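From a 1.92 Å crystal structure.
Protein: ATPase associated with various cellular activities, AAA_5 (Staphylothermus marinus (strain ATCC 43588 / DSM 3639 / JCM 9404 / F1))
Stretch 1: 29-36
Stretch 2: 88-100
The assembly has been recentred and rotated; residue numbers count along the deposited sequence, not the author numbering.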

# COMPACT_ATOMS: atom_id res chain seq x y z
N LEU A 29 -2.60 -7.12 3.09
CA LEU A 29 -3.04 -7.14 4.47
C LEU A 29 -3.09 -5.77 5.13
O LEU A 29 -3.96 -5.53 5.99
CB LEU A 29 -2.11 -8.04 5.29
CG LEU A 29 -2.04 -9.48 4.84
CD1 LEU A 29 -1.05 -10.21 5.76
CD2 LEU A 29 -3.41 -10.13 4.87
N THR A 30 -2.14 -4.89 4.82
CA THR A 30 -2.14 -3.57 5.42
C THR A 30 -1.54 -2.57 4.45
O THR A 30 -0.94 -2.93 3.44
CB THR A 30 -1.34 -3.48 6.73
OG1 THR A 30 0.06 -3.62 6.44
CG2 THR A 30 -1.77 -4.55 7.72
N LEU A 31 -1.78 -1.30 4.78
CA LEU A 31 -1.07 -0.15 4.28
C LEU A 31 -0.48 0.56 5.47
O LEU A 31 -1.19 0.82 6.44
CB LEU A 31 -1.98 0.83 3.54
CG LEU A 31 -2.85 0.29 2.41
CD1 LEU A 31 -3.71 1.44 1.81
CD2 LEU A 31 -2.05 -0.39 1.32
N TRP A 32 0.80 0.89 5.40
CA TRP A 32 1.40 1.57 6.53
C TRP A 32 2.64 2.29 6.05
O TRP A 32 3.21 1.95 5.01
CB TRP A 32 1.73 0.56 7.64
CG TRP A 32 2.87 -0.34 7.33
CD1 TRP A 32 2.82 -1.55 6.70
CD2 TRP A 32 4.23 -0.11 7.65
NE1 TRP A 32 4.07 -2.09 6.61
CE2 TRP A 32 4.96 -1.22 7.18
CE3 TRP A 32 4.91 0.94 8.28
CZ2 TRP A 32 6.34 -1.32 7.33
CZ3 TRP A 32 6.27 0.84 8.43
CH2 TRP A 32 6.98 -0.28 7.95
N GLY A 33 3.04 3.30 6.80
CA GLY A 33 4.16 4.12 6.41
C GLY A 33 4.38 5.22 7.42
O GLY A 33 3.57 5.44 8.33
N MSE A 34 5.47 5.94 7.23
CA MSE A 34 5.81 7.04 8.09
C MSE A 34 5.13 8.29 7.58
O MSE A 34 5.30 8.64 6.43
CB MSE A 34 7.33 7.25 8.13
CG MSE A 34 7.78 8.39 9.05
SE MSE A 34 9.76 8.60 9.04
CE MSE A 34 10.19 6.88 9.39
N ILE A 35 4.40 8.95 8.47
CA ILE A 35 3.49 10.01 8.07
C ILE A 35 4.27 11.13 7.37
O ILE A 35 3.96 11.50 6.24
CB ILE A 35 2.69 10.50 9.28
CG1 ILE A 35 1.71 9.41 9.71
CG2 ILE A 35 1.95 11.82 8.99
CD1 ILE A 35 0.93 9.67 11.00
N LYS A 36 5.34 11.63 8.01
CA LYS A 36 6.08 12.76 7.44
C LYS A 36 6.75 12.43 6.11
O LYS A 36 7.13 13.35 5.38
CB LYS A 36 7.14 13.27 8.43
CG LYS A 36 8.36 12.36 8.60
CD LYS A 36 9.30 12.80 9.73
CE LYS A 36 10.76 12.38 9.45
NZ LYS A 36 11.75 12.88 10.46
N LYS A 88 -5.65 5.28 14.30
CA LYS A 88 -4.63 5.31 15.34
C LYS A 88 -3.28 5.51 14.66
O LYS A 88 -3.05 5.03 13.55
CB LYS A 88 -4.64 4.01 16.15
CG LYS A 88 -3.91 4.09 17.46
CD LYS A 88 -3.82 2.69 18.09
CE LYS A 88 -2.91 2.64 19.32
NZ LYS A 88 -1.71 3.53 19.18
N GLU A 89 -2.40 6.27 15.32
CA GLU A 89 -1.04 6.47 14.86
C GLU A 89 -0.06 5.86 15.87
O GLU A 89 -0.42 5.59 17.02
CB GLU A 89 -0.80 7.96 14.60
CG GLU A 89 -1.71 8.43 13.43
CD GLU A 89 -1.65 9.93 13.14
OE1 GLU A 89 -0.87 10.64 13.82
OE2 GLU A 89 -2.38 10.40 12.22
N TYR A 90 1.16 5.59 15.41
CA TYR A 90 2.05 4.65 16.09
C TYR A 90 3.49 5.11 16.06
O TYR A 90 3.93 5.76 15.10
CB TYR A 90 2.01 3.27 15.45
CG TYR A 90 0.67 2.60 15.46
CD1 TYR A 90 -0.26 2.83 14.45
CD2 TYR A 90 0.34 1.71 16.47
CE1 TYR A 90 -1.49 2.19 14.46
CE2 TYR A 90 -0.88 1.07 16.48
CZ TYR A 90 -1.78 1.31 15.48
OH TYR A 90 -2.99 0.66 15.52
N SER A 91 4.25 4.74 17.08
CA SER A 91 5.69 4.78 16.93
C SER A 91 6.16 3.53 16.19
O SER A 91 5.39 2.64 15.88
CB SER A 91 6.38 4.88 18.29
OG SER A 91 6.23 3.68 18.99
N TRP A 92 7.45 3.51 15.87
CA TRP A 92 8.03 2.39 15.13
C TRP A 92 7.99 1.10 15.93
O TRP A 92 7.53 0.07 15.40
CB TRP A 92 9.45 2.78 14.71
CG TRP A 92 10.30 1.68 14.15
CD1 TRP A 92 11.51 1.25 14.63
CD2 TRP A 92 10.04 0.91 12.97
NE1 TRP A 92 12.02 0.26 13.84
CE2 TRP A 92 11.14 0.02 12.81
CE3 TRP A 92 8.99 0.87 12.04
CZ2 TRP A 92 11.22 -0.88 11.77
CZ3 TRP A 92 9.07 -0.04 11.00
CH2 TRP A 92 10.18 -0.92 10.88
N PRO A 93 8.38 1.07 17.20
CA PRO A 93 8.28 -0.19 17.94
C PRO A 93 6.84 -0.66 18.05
O PRO A 93 6.58 -1.86 17.94
CB PRO A 93 8.93 0.13 19.29
CG PRO A 93 9.77 1.34 19.04
CD PRO A 93 9.06 2.12 17.99
N GLU A 94 5.90 0.26 18.22
CA GLU A 94 4.50 -0.11 18.37
C GLU A 94 3.95 -0.73 17.08
O GLU A 94 3.25 -1.74 17.11
CB GLU A 94 3.66 1.13 18.73
CG GLU A 94 3.86 1.67 20.12
CD GLU A 94 3.31 3.11 20.28
OE1 GLU A 94 2.63 3.63 19.36
OE2 GLU A 94 3.58 3.72 21.33
N ILE A 95 4.20 -0.09 15.94
CA ILE A 95 3.58 -0.61 14.73
C ILE A 95 4.25 -1.92 14.31
O ILE A 95 3.59 -2.80 13.77
CB ILE A 95 3.59 0.43 13.60
CG1 ILE A 95 2.57 0.03 12.52
CG2 ILE A 95 4.97 0.61 12.99
CD1 ILE A 95 2.32 1.09 11.51
N LYS A 96 5.56 -2.06 14.53
CA LYS A 96 6.25 -3.36 14.33
C LYS A 96 5.55 -4.50 15.03
O LYS A 96 5.45 -5.62 14.50
CB LYS A 96 7.65 -3.32 14.92
CG LYS A 96 8.72 -2.76 14.14
CD LYS A 96 9.90 -2.69 15.09
CE LYS A 96 11.12 -3.40 14.53
NZ LYS A 96 10.97 -4.86 14.62
N LYS A 97 5.15 -4.26 16.27
CA LYS A 97 4.52 -5.30 17.06
C LYS A 97 3.12 -5.61 16.55
O LYS A 97 2.70 -6.76 16.51
CB LYS A 97 4.53 -4.85 18.53
CG LYS A 97 3.96 -5.80 19.52
CD LYS A 97 4.10 -5.25 20.95
CE LYS A 97 3.51 -6.18 21.99
NZ LYS A 97 4.36 -7.42 22.18
N VAL A 98 2.39 -4.59 16.11
CA VAL A 98 1.06 -4.82 15.54
C VAL A 98 1.17 -5.56 14.22
O VAL A 98 0.39 -6.49 13.94
CB VAL A 98 0.33 -3.47 15.36
CG1 VAL A 98 -0.93 -3.68 14.55
CG2 VAL A 98 0.06 -2.82 16.71
N LEU A 99 2.09 -5.14 13.35
CA LEU A 99 2.26 -5.82 12.06
C LEU A 99 2.75 -7.25 12.24
O LEU A 99 2.31 -8.15 11.52
CB LEU A 99 3.23 -5.05 11.19
CG LEU A 99 2.77 -3.63 10.80
CD1 LEU A 99 3.92 -2.82 10.15
CD2 LEU A 99 1.61 -3.76 9.87
N ARG A 100 3.69 -7.47 13.15
CA ARG A 100 4.19 -8.85 13.35
C ARG A 100 3.04 -9.79 13.72
O ARG A 100 2.94 -10.91 13.21
CB ARG A 100 5.28 -8.87 14.43
CG ARG A 100 5.79 -10.33 14.83
CD ARG A 100 7.03 -10.29 15.75
NE ARG A 100 8.21 -9.70 15.12
CZ ARG A 100 9.09 -10.33 14.36
NH1 ARG A 100 8.98 -11.64 14.13
NH2 ARG A 100 10.09 -9.64 13.83

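How does the strand begin its contact with the helix? Leu29, just before the strand, stays out of reach, and the first residue to touch is Thr30. The strand 30-34 and the helix 92-100 run nearly antiparallel, with 164° between their N-to-C directions, and the CA of Thr30 is nearest the CA of Leu99, 8.3 Å away. Thr30 points its CA-to-CB bond toward the helix, and its OG1 lies 3.8 Å from CD2 of Leu99. A hydroxyl oxygen beside a methyl carbon makes a packing contact and nothing more; no hydrogen bond crosses between the two stretches. Leu31 then turns away, in keeping with the alternation of a strand, and its side chain makes no contact with the helix.

Why does Trp32 dominate the contact? Its CA-to-CB bond again points toward the helix, and its large indole side chain reaches three residues there, Trp92, Ile95 and Leu99, spaced three and four residues apart, roughly one helical turn each. The other stretch covers 90 Å² of Trp32, more than of any other residue in the two segments. Its contact with Leu99 has a clear geometry: CD1 of Leu99 sits 3.5 Å from the centroid of the five-membered ring of Trp32 and only 10° off the ring normal. That is a CH-pi contact, with the methyl group almost directly over the ring face; the same CD1 is also 3.5 Å from CE2 of Trp32. Because Leu99 also meets Thr30, it bridges two strand residues that point the same way.

What do the other two partners of Trp32 add? Ile95 CD1 approaches CB of Trp32 at 4.0 Å, so the isoleucine packs near the base of the side chain. At the far end of the indole, CH2 of Trp32 lies 3.7 Å from CZ3 of Trp92. Trp92 begins with its CA-to-CB bond sideways to the strand, yet the end of its side chain comes nearer, and the Trp32 atom meets the Trp92 ring at its edge, near its plane. The two indoles are therefore apolar neighbours rather than a stacked pair. The polar NE1 of Trp32 is not left wanting, since it is hydrogen-bonded elsewhere in the structure.

How does the contact end? Gly33 has no side chain to offer, and selenomethionine Met34, with its CA-to-CB bond sideways, makes no contact with the second stretch, although the end of its side chain comes nearer than that bond suggests. Ile35, in the 3-10 segment that follows the strand, points toward the second stretch again, but its partner lies before the helix: CD1 of Ile35 is 3.4 Å from CD of Glu89. Here a methyl group packs against the carboxylate carbon, a close contact without a hydrogen bond, while OE2 of Glu89 is hydrogen-bonded elsewhere in the structure. Lys36 is out of reach, so the interface closes at Ile35, having buried 312 Å² over both sides.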